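Local coordinates for protein Rna-directed RNA polymerase (Infectious pancreatic necrosis virus, PDB 3ZED) that probably serves as the viral RNA-dependent RNA polymerase, extending RNA from ribonucleoside triphosphates, and occurs both free and covalently attached to the genomic RNA, at residues Y421-G426 / R727-R732; I207-H212 / S433-P438; P123-L128 / E152-L157; P144-Q149 / R582-A587. All blocks are in the same frame, centred on the assembly; numbering follows the deposited sequence.

Interaction 1: Y421-G426 / R727-R732; sequences YLLTRG and RLLDQR
Thr424, whose methyl meets Leu729 across the contact, turns its hydroxyl to the guanidinium edge of its neighbour Arg425. Arg425 NH1 donates to Thr424 OG1 at 3.1 Å, almost straight (169°) and with the oxygen lying in the guanidinium plane; Glu195 and Glu202 form salt bridges with the same arginine, which should help to fix that plane. Threonine divides its two branches. With chi1 at 58°, OG1 sits between the backbone N and the carbonyl carbon, where it also bonds to Tyr420 O one turn earlier, while CG2 is left to meet Leu729 CD2 at 3.7 Å. The apolar part of the contact rests on that leucine. Its CD2 also approaches Leu423 CB at 3.6 Å, and its CD1 lies 3.9 Å from Leu423 CD2, the two leucine side chains crossing at about a right angle. A branched leucine suits this place because each of its two methyls finds an aliphatic partner, and Met445 of helix 438-452 packs on it too. The arrangement is that of a small, buried helix-helix contact, in which helix 724-732 of the C-terminal region rests on helix 412-426 of the polymerase core.

Interaction 2: I207-H212 / S433-P438; sequences INTPKH and SPRYNP
Arg435 reaches across to the loop 207-212 and grips two successive backbone carbonyls. Of these hydrogen bonds the straighter runs from Arg435 NH2 to Lys211 O, 3.0 Å long with an N-H...O angle of 167° and the oxygen in the guanidinium plane. Arg435 NH1 gives the other to Pro210 O at 2.9 Å; it is more bent (146°), and the donor stands above the carbonyl plane. A water accepts from Arg435 NH1 at 2.8 Å and is joined weakly to Thr209 OG1. Among charges, Asp216 takes Arg435 NE in a salt bridge, so NE and both terminal nitrogens are bonded and rotation of the group should be restricted. Lys211 NZ forms a salt bridge with Glu342 instead. Van der Waals contact is slight: Pro210 CD lies 3.9 Å from Arg435 NH1, and the proline ring, which restricts its own phi, also packs on Trp427. Arginine fits here because one long side chain, bent at chi3 (68°), carries several N-H groups to a loop without regular secondary structure. This is a loop-to-loop tie through an arginine and main-chain carbonyls, at a site where the chain of another protein also bonds to His212 O.

Interaction 3: P123-L128 / E152-L157; sequences PDITLL and EAIATL
Ile154 has chi1 at -71°, which puts CG2 opposite its backbone N and CG1 opposite the carbonyl carbon, while chi2 (167°) extends CD1 outward; these torsions set its two branches against Pro123, Ile125 and Leu128. The short branch serves the first two: Ile154 CG2 touches Pro123 CB at 3.7 Å and Ile125 CD1 at 3.8 Å. The long branch serves the third, with Ile154 CD1 lying 3.9 Å from Leu128 CB. Isoleucine suits the place because its two unequal arms fill two directions at once. The proline crosses it at about a right angle and brings the backbones close, the CA atoms of Pro123 and Ile154 being 6.0 Å apart.

Polar groups shape the ends of both helices. Asp124 is the centre of an inverse gamma turn, closed by Ile125 N to Pro123 O, and then acts as N-cap of helix 125-137, its OD1 accepting from Leu127 N at 3.1 Å from above the carboxylate plane. Asp124 OD2 is bonded to Tyr613 OH, which probably helps to steady the cap. On the other helix, Thr156 OG1 donates to Glu152 O at 2.7 Å, so that this carbonyl, which also receives Thr156 N, has two donors near the helix C terminus. Ile154 O is taken by Tyr589 OH. The start of helix 125-137 thus meets the end of helix 143-156, as expected of consecutive helices folded back antiparallel into a helical hairpin.

Interaction 4: P144-Q149 / R582-A587; sequences PETLRQ and RLIASA
Ile584 presses its CG2 methyl against the backbone of Gln149, and this is the tight side of the contact. Ile584 CG2 comes within 3.5 Å of Gln149 O and 3.9 Å of Gln149 CB, so the branched methyl fits where the main chain of the neighbouring helix passes close by. The glutamine side chain crosses the isoleucine at about a right angle. With chi1 at -77° and an extended chain beyond CG, it lays its amide oxygen alongside the other branch, Gln149 OE1 being 3.9 Å from Ile584 CG1. Val150 and Ala153, further along helix 143-156, continue the cover of the isoleucine.

The packing slackens at Thr146, whose CG2 is 4.4 Å from Ile584 CD1; its hydroxyl is engaged with Thr142 O and Asn624 ND2. Away from the interface the same helix carries a charged, exposed face, where Arg148 NH1 and Glu145 OE1 form a long salt bridge of 3.6 Å, as suits charged residues there. Across the contact itself, the chemistry implies adhesion by shape and van der Waals contact, with an aliphatic side chain meeting both carbon and oxygen atoms of Gln149, one of which, OE1, also takes a weak hydrogen bond from Asn580 ND2.

From the N terminus, 123-128 opens first and interaction 3 closes its short loop at 152-157. Inside that loop 144-149 already begins interaction 4, so the two cross; both use helix 143-156, and they touch, notably where Leu128 meets Leu147. Interaction 4 closes only at 582-587, tying this early helix to helix 580-588 in the thumb region. Interaction 2, from 207-212 to 433-438, is nested within that long loop. Segment 421-426 lies inside interaction 2, but its partner 727-732 comes after 582-587, so interaction 1 crosses both and joins the C-terminal region to the core. Interactions 1 and 2 touch; their centres lie about 50 Å from the other pair.

Interaction 1: Y421-G426 / R727-R732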
loop_
_atom_site.group_PDB
_atom_site.type_symbol
_atom_site.label_atom_id
_atom_site.label_comp_id
_atom_site.label_asym_id
_atom_site.label_seq_id
_atom_site.Cartn_x
_atom_site.Cartn_y
_atom_site.Cartn_z
ATOM N N TYR B 421 6.389 -9.636 -14.135
ATOM C CA TYR B 421 7.611 -8.910 -13.789
ATOM C C TYR B 421 8.305 -9.516 -12.559
ATOM O O TYR B 421 9.515 -9.733 -12.595
ATOM C CB TYR B 421 7.301 -7.424 -13.560
ATOM C CG TYR B 421 8.518 -6.607 -13.193
ATOM C CD1 TYR B 421 9.555 -6.417 -14.102
ATOM C CD2 TYR B 421 8.633 -6.021 -11.939
ATOM C CE1 TYR B 421 10.688 -5.683 -13.764
ATOM C CE2 TYR B 421 9.757 -5.274 -11.590
ATOM C CZ TYR B 421 10.788 -5.120 -12.502
ATOM O OH TYR B 421 11.882 -4.367 -12.174
ATOM N N LEU B 422 7.543 -9.832 -11.500
ATOM C CA LEU B 422 8.098 -10.428 -10.282
ATOM C C LEU B 422 8.663 -11.835 -10.529
ATOM O O LEU B 422 9.727 -12.158 -10.013
ATOM C CB LEU B 422 7.034 -10.492 -9.174
ATOM C CG LEU B 422 6.511 -9.144 -8.589
ATOM C CD1 LEU B 422 5.409 -9.396 -7.597
ATOM C CD2 LEU B 422 7.613 -8.363 -7.874
ATOM N N LEU B 423 7.962 -12.670 -11.320
ATOM C CA LEU B 423 8.396 -14.048 -11.573
ATOM C C LEU B 423 9.548 -14.140 -12.567
ATOM O O LEU B 423 10.327 -15.072 -12.458
ATOM C CB LEU B 423 7.233 -14.942 -12.033
ATOM C CG LEU B 423 6.568 -15.787 -10.932
ATOM C CD1 LEU B 423 5.851 -14.899 -9.895
ATOM C CD2 LEU B 423 5.583 -16.783 -11.533
ATOM N N THR B 424 9.689 -13.171 -13.492
ATOM C CA THR B 424 10.780 -13.198 -14.470
ATOM C C THR B 424 12.030 -12.471 -13.921
ATOM O O THR B 424 13.125 -12.975 -14.079
ATOM C CB THR B 424 10.338 -12.621 -15.847
ATOM O OG1 THR B 424 9.867 -11.281 -15.698
ATOM C CG2 THR B 424 9.256 -13.452 -16.522
ATOM N N ARG B 425 11.869 -11.303 -13.285
ATOM C CA ARG B 425 13.002 -10.511 -12.808
ATOM C C ARG B 425 13.370 -10.782 -11.339
ATOM O O ARG B 425 14.508 -10.518 -10.957
ATOM C CB ARG B 425 12.735 -8.996 -13.015
ATOM C CG ARG B 425 13.080 -8.453 -14.413
ATOM C CD ARG B 425 12.185 -8.998 -15.517
ATOM N NE ARG B 425 12.510 -8.388 -16.804
ATOM C CZ ARG B 425 11.960 -8.715 -17.966
ATOM N NH1 ARG B 425 11.023 -9.654 -18.028
ATOM N NH2 ARG B 425 12.340 -8.103 -19.078
ATOM N N GLY B 426 12.430 -11.281 -10.543
ATOM C CA GLY B 426 12.670 -11.555 -9.130
ATOM C C GLY B 426 12.956 -13.021 -8.871
ATOM O O GLY B 426 14.089 -13.400 -8.561
ATOM N N ARG B 727 9.002 -16.792 -21.924
ATOM C CA ARG B 727 8.049 -16.982 -23.017
ATOM C C ARG B 727 6.911 -17.903 -22.582
ATOM O O ARG B 727 5.761 -17.615 -22.889
ATOM C CB ARG B 727 8.745 -17.531 -24.258
ATOM C CG ARG B 727 9.097 -16.432 -25.235
ATOM C CD ARG B 727 9.468 -16.988 -26.589
ATOM N NE ARG B 727 10.908 -17.234 -26.634
ATOM C CZ ARG B 727 11.492 -18.360 -27.031
ATOM N NH1 ARG B 727 10.757 -19.391 -27.439
ATOM N NH2 ARG B 727 12.813 -18.469 -27.012
ATOM N N LEU B 728 7.226 -18.962 -21.805
ATOM C CA LEU B 728 6.230 -19.886 -21.259
ATOM C C LEU B 728 5.289 -19.160 -20.299
ATOM O O LEU B 728 4.085 -19.413 -20.325
ATOM C CB LEU B 728 6.907 -21.065 -20.535
ATOM C CG LEU B 728 7.536 -22.173 -21.399
ATOM C CD1 LEU B 728 8.152 -23.234 -20.529
ATOM C CD2 LEU B 728 6.502 -22.833 -22.307
ATOM N N LEU B 729 5.834 -18.233 -19.488
ATOM C CA LEU B 729 5.079 -17.436 -18.514
ATOM C C LEU B 729 4.165 -16.438 -19.225
ATOM O O LEU B 729 3.036 -16.222 -18.784
ATOM C CB LEU B 729 6.019 -16.720 -17.537
ATOM C CG LEU B 729 5.399 -16.397 -16.187
ATOM C CD1 LEU B 729 5.326 -17.663 -15.306
ATOM C CD2 LEU B 729 6.161 -15.254 -15.497
ATOM N N ASP B 730 4.638 -15.851 -20.325
ATOM C CA ASP B 730 3.820 -14.958 -21.146
ATOM C C ASP B 730 2.691 -15.749 -21.853
ATOM O O ASP B 730 1.560 -15.275 -21.896
ATOM C CB ASP B 730 4.691 -14.221 -22.175
ATOM C CG ASP B 730 3.967 -13.099 -22.893
ATOM O OD1 ASP B 730 3.241 -12.328 -22.212
ATOM O OD2 ASP B 730 4.147 -12.971 -24.127
ATOM N N GLN B 731 2.991 -16.962 -22.363
ATOM C CA GLN B 731 2.016 -17.837 -23.040
ATOM C C GLN B 731 0.899 -18.242 -22.059
ATOM O O GLN B 731 -0.285 -18.269 -22.440
ATOM C CB GLN B 731 2.714 -19.080 -23.619
ATOM C CG GLN B 731 3.608 -18.784 -24.823
ATOM C CD GLN B 731 4.479 -19.957 -25.247
ATOM O OE1 GLN B 731 4.302 -21.095 -24.813
ATOM N NE2 GLN B 731 5.443 -19.709 -26.120
ATOM N N ARG B 732 1.296 -18.479 -20.775
ATOM C CA ARG B 732 0.444 -18.837 -19.639
ATOM C C ARG B 732 -0.693 -17.797 -19.417
ATOM O O ARG B 732 -1.785 -18.170 -18.979
ATOM C CB ARG B 732 1.325 -18.970 -18.375
ATOM C CG ARG B 732 0.619 -19.474 -17.127
ATOM C CD ARG B 732 1.592 -19.761 -15.989
ATOM N NE ARG B 732 2.293 -21.042 -16.139
ATOM C CZ ARG B 732 1.783 -22.227 -15.815
ATOM N NH1 ARG B 732 0.524 -22.324 -15.392
ATOM N NH2 ARG B 732 2.516 -23.323 -15.934
#

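Interaction 2: I207-H212 / S433-P438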
loop_
_atom_site.group_PDB
_atom_site.type_symbol
_atom_site.label_atom_id
_atom_site.label_comp_id
_atom_site.label_asym_id
_atom_site.label_seq_id
_atom_site.Cartn_x
_atom_site.Cartn_y
_atom_site.Cartn_z
ATOM N N ILE B 207 14.079 -4.068 -9.270
ATOM C CA ILE B 207 14.007 -5.076 -8.217
ATOM C C ILE B 207 15.235 -5.976 -8.237
ATOM O O ILE B 207 15.871 -6.156 -9.278
ATOM C CB ILE B 207 12.701 -5.933 -8.274
ATOM C CG1 ILE B 207 12.565 -6.728 -9.616
ATOM C CG2 ILE B 207 11.459 -5.100 -7.924
ATOM C CD1 ILE B 207 11.519 -7.863 -9.670
ATOM N N ASN B 208 15.537 -6.569 -7.083
ATOM C CA ASN B 208 16.564 -7.594 -6.960
ATOM C C ASN B 208 15.864 -8.922 -6.800
ATOM O O ASN B 208 14.642 -8.954 -6.619
ATOM C CB ASN B 208 17.483 -7.317 -5.769
ATOM C CG ASN B 208 18.474 -6.241 -6.031
ATOM O OD1 ASN B 208 19.274 -6.326 -6.970
ATOM N ND2 ASN B 208 18.457 -5.218 -5.191
ATOM N N THR B 209 16.625 -10.023 -6.834
ATOM C CA THR B 209 16.014 -11.327 -6.614
ATOM C C THR B 209 15.836 -11.505 -5.113
ATOM O O THR B 209 16.613 -10.882 -4.366
ATOM C CB THR B 209 16.907 -12.461 -7.184
ATOM O OG1 THR B 209 18.085 -12.563 -6.381
ATOM C CG2 THR B 209 17.232 -12.308 -8.680
ATOM N N PRO B 210 14.929 -12.391 -4.617
ATOM C CA PRO B 210 14.937 -12.685 -3.170
ATOM C C PRO B 210 16.297 -13.260 -2.756
ATOM O O PRO B 210 17.026 -13.772 -3.616
ATOM C CB PRO B 210 13.844 -13.751 -3.017
ATOM C CG PRO B 210 12.991 -13.615 -4.249
ATOM C CD PRO B 210 13.930 -13.216 -5.330
ATOM N N LYS B 211 16.650 -13.185 -1.464
ATOM C CA LYS B 211 17.902 -13.762 -0.945
ATOM C C LYS B 211 18.031 -15.230 -1.380
ATOM O O LYS B 211 17.012 -15.909 -1.509
ATOM C CB LYS B 211 17.932 -13.679 0.590
ATOM C CG LYS B 211 18.109 -12.275 1.141
ATOM C CD LYS B 211 17.906 -12.248 2.652
ATOM C CE LYS B 211 18.963 -11.437 3.374
ATOM N NZ LYS B 211 18.832 -9.968 3.139
ATOM N N HIS B 212 19.264 -15.711 -1.613
ATOM C CA HIS B 212 19.527 -17.099 -2.032
ATOM C C HIS B 212 19.000 -18.104 -0.993
ATOM O O HIS B 212 18.506 -19.162 -1.377
ATOM C CB HIS B 212 21.030 -17.317 -2.288
ATOM C CG HIS B 212 21.422 -18.758 -2.497
ATOM N ND1 HIS B 212 21.168 -19.412 -3.694
ATOM C CD2 HIS B 212 22.029 -19.626 -1.650
ATOM C CE1 HIS B 212 21.623 -20.647 -3.537
ATOM N NE2 HIS B 212 22.135 -20.827 -2.323
ATOM N N SER B 433 16.989 -20.212 -14.649
ATOM C CA SER B 433 15.965 -21.209 -14.317
ATOM C C SER B 433 14.969 -20.601 -13.299
ATOM O O SER B 433 15.352 -19.717 -12.508
ATOM C CB SER B 433 16.585 -22.505 -13.794
ATOM O OG SER B 433 17.268 -22.309 -12.570
ATOM N N PRO B 434 13.695 -21.057 -13.301
ATOM C CA PRO B 434 12.704 -20.445 -12.402
ATOM C C PRO B 434 12.813 -20.865 -10.930
ATOM O O PRO B 434 13.076 -22.026 -10.628
ATOM C CB PRO B 434 11.375 -20.909 -12.999
ATOM C CG PRO B 434 11.685 -22.203 -13.649
ATOM C CD PRO B 434 13.065 -22.047 -14.196
ATOM N N ARG B 435 12.554 -19.900 -10.015
ATOM C CA ARG B 435 12.531 -20.111 -8.563
ATOM C C ARG B 435 11.066 -20.335 -8.150
ATOM O O ARG B 435 10.569 -19.749 -7.188
ATOM C CB ARG B 435 13.187 -18.929 -7.816
ATOM C CG ARG B 435 14.701 -18.906 -7.926
ATOM C CD ARG B 435 15.347 -17.821 -7.095
ATOM N NE ARG B 435 15.207 -18.070 -5.654
ATOM C CZ ARG B 435 15.714 -17.291 -4.702
ATOM N NH1 ARG B 435 16.442 -16.229 -5.022
ATOM N NH2 ARG B 435 15.493 -17.567 -3.423
ATOM N N TYR B 436 10.377 -21.183 -8.936
ATOM C CA TYR B 436 8.981 -21.565 -8.775
ATOM C C TYR B 436 8.688 -22.822 -9.588
ATOM O O TYR B 436 9.429 -23.155 -10.514
ATOM C CB TYR B 436 8.029 -20.411 -9.180
ATOM C CG TYR B 436 8.236 -19.873 -10.584
ATOM C CD1 TYR B 436 7.680 -20.517 -11.690
ATOM C CD2 TYR B 436 8.985 -18.722 -10.805
ATOM C CE1 TYR B 436 7.865 -20.025 -12.982
ATOM C CE2 TYR B 436 9.185 -18.227 -12.093
ATOM C CZ TYR B 436 8.626 -18.886 -13.180
ATOM O OH TYR B 436 8.823 -18.401 -14.449
ATOM N N ASN B 437 7.599 -23.512 -9.237
ATOM C CA ASN B 437 7.139 -24.703 -9.922
ATOM C C ASN B 437 5.827 -24.386 -10.690
ATOM O O ASN B 437 5.315 -23.252 -10.566
ATOM C CB ASN B 437 6.976 -25.868 -8.919
ATOM C CG ASN B 437 5.948 -25.746 -7.811
ATOM O OD1 ASN B 437 5.000 -24.953 -7.842
ATOM N ND2 ASN B 437 6.056 -26.637 -6.849
ATOM N N PRO B 438 5.255 -25.344 -11.475
ATOM C CA PRO B 438 4.010 -25.035 -12.208
ATOM C C PRO B 438 2.827 -24.631 -11.315
ATOM O O PRO B 438 2.049 -23.755 -11.713
ATOM C CB PRO B 438 3.721 -26.337 -12.964
ATOM C CG PRO B 438 5.062 -26.960 -13.147
ATOM C CD PRO B 438 5.737 -26.704 -11.820
HETATM O O HOH W 1 18.003 -15.716 -7.231
#

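Interaction 3: P123-L128 / E152-L157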
loop_
_atom_site.group_PDB
_atom_site.type_symbol
_atom_site.label_atom_id
_atom_site.label_comp_id
_atom_site.label_asym_id
_atom_site.label_seq_id
_atom_site.Cartn_x
_atom_site.Cartn_y
_atom_site.Cartn_z
ATOM N N PRO B 123 -12.137 16.469 18.664
ATOM C CA PRO B 123 -11.114 17.429 18.232
ATOM C C PRO B 123 -10.265 17.883 19.414
ATOM O O PRO B 123 -10.755 17.876 20.555
ATOM C CB PRO B 123 -11.942 18.597 17.667
ATOM C CG PRO B 123 -13.222 18.520 18.383
ATOM C CD PRO B 123 -13.482 17.074 18.650
ATOM N N ASP B 124 -9.014 18.297 19.165
ATOM C CA ASP B 124 -8.159 18.778 20.256
ATOM C C ASP B 124 -8.499 20.246 20.601
ATOM O O ASP B 124 -7.810 21.184 20.195
ATOM C CB ASP B 124 -6.665 18.599 19.936
ATOM C CG ASP B 124 -5.772 18.717 21.148
ATOM O OD1 ASP B 124 -6.249 19.204 22.203
ATOM O OD2 ASP B 124 -4.597 18.372 21.037
ATOM N N ILE B 125 -9.564 20.408 21.391
ATOM C CA ILE B 125 -10.131 21.659 21.899
ATOM C C ILE B 125 -9.175 22.314 22.919
ATOM O O ILE B 125 -9.146 23.551 23.021
ATOM C CB ILE B 125 -11.539 21.328 22.506
ATOM C CG1 ILE B 125 -12.557 21.021 21.385
ATOM C CG2 ILE B 125 -12.084 22.385 23.458
ATOM C CD1 ILE B 125 -12.449 21.873 20.086
ATOM N N THR B 126 -8.392 21.488 23.656
ATOM C CA THR B 126 -7.399 21.988 24.618
ATOM C C THR B 126 -6.338 22.761 23.823
ATOM O O THR B 126 -6.035 23.891 24.189
ATOM C CB THR B 126 -6.829 20.853 25.489
ATOM O OG1 THR B 126 -7.924 20.123 26.045
ATOM C CG2 THR B 126 -5.972 21.372 26.636
ATOM N N LEU B 127 -5.853 22.194 22.696
ATOM C CA LEU B 127 -4.866 22.843 21.827
ATOM C C LEU B 127 -5.440 24.141 21.228
ATOM O O LEU B 127 -4.736 25.157 21.212
ATOM C CB LEU B 127 -4.352 21.882 20.726
ATOM C CG LEU B 127 -3.330 22.431 19.714
ATOM C CD1 LEU B 127 -2.027 22.870 20.388
ATOM C CD2 LEU B 127 -3.048 21.424 18.639
ATOM N N LEU B 128 -6.709 24.144 20.810
ATOM C CA LEU B 128 -7.354 25.342 20.246
ATOM C C LEU B 128 -7.378 26.484 21.272
ATOM O O LEU B 128 -7.145 27.648 20.896
ATOM C CB LEU B 128 -8.802 25.030 19.746
ATOM C CG LEU B 128 -9.637 26.222 19.229
ATOM C CD1 LEU B 128 -8.944 26.914 18.057
ATOM C CD2 LEU B 128 -11.017 25.775 18.801
ATOM N N GLU B 152 -10.993 26.212 11.812
ATOM C CA GLU B 152 -11.746 25.818 10.617
ATOM C C GLU B 152 -11.680 24.283 10.417
ATOM O O GLU B 152 -12.698 23.683 10.098
ATOM C CB GLU B 152 -11.239 26.569 9.368
ATOM C CG GLU B 152 -11.870 26.142 8.044
ATOM C CD GLU B 152 -13.277 26.583 7.649
ATOM O OE1 GLU B 152 -14.050 27.027 8.532
ATOM O OE2 GLU B 152 -13.627 26.410 6.458
ATOM N N ALA B 153 -10.506 23.653 10.671
ATOM C CA ALA B 153 -10.372 22.186 10.565
ATOM C C ALA B 153 -11.266 21.480 11.618
ATOM O O ALA B 153 -11.962 20.532 11.278
ATOM C CB ALA B 153 -8.919 21.758 10.721
ATOM N N ILE B 154 -11.300 22.000 12.869
ATOM C CA ILE B 154 -12.141 21.455 13.938
ATOM C C ILE B 154 -13.630 21.614 13.551
ATOM O O ILE B 154 -14.416 20.683 13.761
ATOM C CB ILE B 154 -11.809 22.132 15.308
ATOM C CG1 ILE B 154 -10.416 21.670 15.837
ATOM C CG2 ILE B 154 -12.921 21.871 16.347
ATOM C CD1 ILE B 154 -9.841 22.455 16.986
ATOM N N ALA B 155 -13.995 22.772 12.952
ATOM C CA ALA B 155 -15.365 23.080 12.547
ATOM C C ALA B 155 -15.843 22.334 11.288
ATOM O O ALA B 155 -17.038 22.107 11.178
ATOM C CB ALA B 155 -15.519 24.578 12.326
ATOM N N THR B 156 -14.943 21.951 10.354
ATOM C CA THR B 156 -15.369 21.346 9.079
ATOM C C THR B 156 -14.937 19.901 8.870
ATOM O O THR B 156 -15.509 19.233 8.005
ATOM C CB THR B 156 -14.880 22.194 7.908
ATOM O OG1 THR B 156 -13.451 22.207 7.926
ATOM C CG2 THR B 156 -15.448 23.617 7.947
ATOM N N LEU B 157 -13.950 19.416 9.636
ATOM C CA LEU B 157 -13.477 18.042 9.526
ATOM C C LEU B 157 -14.001 17.171 10.675
ATOM O O LEU B 157 -14.540 17.668 11.657
ATOM C CB LEU B 157 -11.918 17.954 9.466
ATOM C CG LEU B 157 -11.174 18.772 8.401
ATOM C CD1 LEU B 157 -9.688 18.566 8.509
ATOM C CD2 LEU B 157 -11.658 18.450 6.971
#

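Interaction 4: P144-Q149 / R582-A587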
loop_
_atom_site.group_PDB
_atom_site.type_symbol
_atom_site.label_atom_id
_atom_site.label_comp_id
_atom_site.label_asym_id
_atom_site.label_seq_id
_atom_site.Cartn_x
_atom_site.Cartn_y
_atom_site.Cartn_z
ATOM N N PRO B 144 -2.136 34.384 13.341
ATOM C CA PRO B 144 -3.598 34.437 13.095
ATOM C C PRO B 144 -4.081 33.396 12.077
ATOM O O PRO B 144 -5.117 32.769 12.297
ATOM C CB PRO B 144 -3.824 35.878 12.606
ATOM C CG PRO B 144 -2.678 36.660 13.211
ATOM C CD PRO B 144 -1.509 35.710 13.117
ATOM N N GLU B 145 -3.306 33.175 11.000
ATOM C CA GLU B 145 -3.634 32.185 9.980
ATOM C C GLU B 145 -3.569 30.766 10.551
ATOM O O GLU B 145 -4.384 29.947 10.156
ATOM C CB GLU B 145 -2.715 32.322 8.761
ATOM C CG GLU B 145 -3.213 31.616 7.505
ATOM C CD GLU B 145 -4.608 31.944 6.985
ATOM O OE1 GLU B 145 -5.073 33.101 7.135
ATOM O OE2 GLU B 145 -5.229 31.031 6.392
ATOM N N THR B 146 -2.646 30.485 11.491
ATOM C CA THR B 146 -2.542 29.159 12.100
ATOM C C THR B 146 -3.774 28.899 12.974
ATOM O O THR B 146 -4.367 27.827 12.881
ATOM C CB THR B 146 -1.232 29.022 12.904
ATOM O OG1 THR B 146 -0.118 29.213 12.033
ATOM C CG2 THR B 146 -1.112 27.678 13.606
ATOM N N LEU B 147 -4.155 29.872 13.821
ATOM C CA LEU B 147 -5.336 29.741 14.670
ATOM C C LEU B 147 -6.602 29.509 13.819
ATOM O O LEU B 147 -7.361 28.574 14.095
ATOM C CB LEU B 147 -5.522 30.985 15.581
ATOM C CG LEU B 147 -6.757 30.944 16.530
ATOM C CD1 LEU B 147 -6.714 29.730 17.453
ATOM C CD2 LEU B 147 -6.900 32.264 17.351
ATOM N N ARG B 148 -6.820 30.351 12.795
ATOM C CA ARG B 148 -8.002 30.235 11.933
ATOM C C ARG B 148 -8.068 28.862 11.257
ATOM O O ARG B 148 -9.131 28.228 11.252
ATOM C CB ARG B 148 -8.007 31.347 10.884
ATOM C CG ARG B 148 -8.464 32.669 11.459
ATOM C CD ARG B 148 -8.584 33.746 10.404
ATOM N NE ARG B 148 -8.250 35.056 10.953
ATOM C CZ ARG B 148 -7.145 35.733 10.658
ATOM N NH1 ARG B 148 -6.267 35.242 9.787
ATOM N NH2 ARG B 148 -6.915 36.917 11.217
ATOM N N GLN B 149 -6.910 28.372 10.767
ATOM C CA GLN B 149 -6.831 27.079 10.083
ATOM C C GLN B 149 -7.183 25.920 11.008
ATOM O O GLN B 149 -7.980 25.060 10.613
ATOM C CB GLN B 149 -5.463 26.887 9.446
ATOM C CG GLN B 149 -5.335 27.703 8.165
ATOM C CD GLN B 149 -3.935 27.728 7.610
ATOM O OE1 GLN B 149 -2.965 27.270 8.237
ATOM N NE2 GLN B 149 -3.798 28.312 6.431
ATOM N N ARG B 582 -2.024 18.808 6.018
ATOM C CA ARG B 582 -1.908 17.560 6.785
ATOM C C ARG B 582 -1.547 17.848 8.250
ATOM O O ARG B 582 -2.111 17.232 9.151
ATOM C CB ARG B 582 -0.829 16.648 6.171
ATOM C CG ARG B 582 -1.189 16.154 4.795
ATOM C CD ARG B 582 -0.175 15.122 4.360
ATOM N NE ARG B 582 -0.366 14.805 2.948
ATOM C CZ ARG B 582 -0.325 13.580 2.441
ATOM N NH1 ARG B 582 -0.083 12.534 3.228
ATOM N NH2 ARG B 582 -0.506 13.390 1.139
ATOM N N LEU B 583 -0.613 18.791 8.477
ATOM C CA LEU B 583 -0.184 19.198 9.813
ATOM C C LEU B 583 -1.368 19.748 10.612
ATOM O O LEU B 583 -1.608 19.296 11.730
ATOM C CB LEU B 583 0.939 20.258 9.708
ATOM C CG LEU B 583 1.620 20.718 11.006
ATOM C CD1 LEU B 583 2.513 19.606 11.598
ATOM C CD2 LEU B 583 2.469 21.955 10.747
ATOM N N ILE B 584 -2.129 20.673 10.024
ATOM C CA ILE B 584 -3.305 21.301 10.644
ATOM C C ILE B 584 -4.400 20.252 10.919
ATOM O O ILE B 584 -4.902 20.213 12.039
ATOM C CB ILE B 584 -3.813 22.483 9.786
ATOM C CG1 ILE B 584 -2.753 23.612 9.665
ATOM C CG2 ILE B 584 -5.179 23.037 10.242
ATOM C CD1 ILE B 584 -2.368 24.435 10.956
ATOM N N ALA B 585 -4.724 19.385 9.946
ATOM C CA ALA B 585 -5.757 18.355 10.135
ATOM C C ALA B 585 -5.407 17.434 11.309
ATOM O O ALA B 585 -6.268 17.135 12.133
ATOM C CB ALA B 585 -5.937 17.538 8.855
ATOM N N SER B 586 -4.141 17.036 11.397
ATOM C CA SER B 586 -3.622 16.156 12.454
ATOM C C SER B 586 -3.615 16.866 13.837
ATOM O O SER B 586 -3.948 16.232 14.846
ATOM C CB SER B 586 -2.236 15.647 12.084
ATOM O OG SER B 586 -1.834 14.644 12.996
ATOM N N ALA B 587 -3.326 18.185 13.871
ATOM C CA ALA B 587 -3.388 18.993 15.097
ATOM C C ALA B 587 -4.830 19.156 15.566
ATOM O O ALA B 587 -5.086 19.100 16.770
ATOM C CB ALA B 587 -2.765 20.373 14.869
#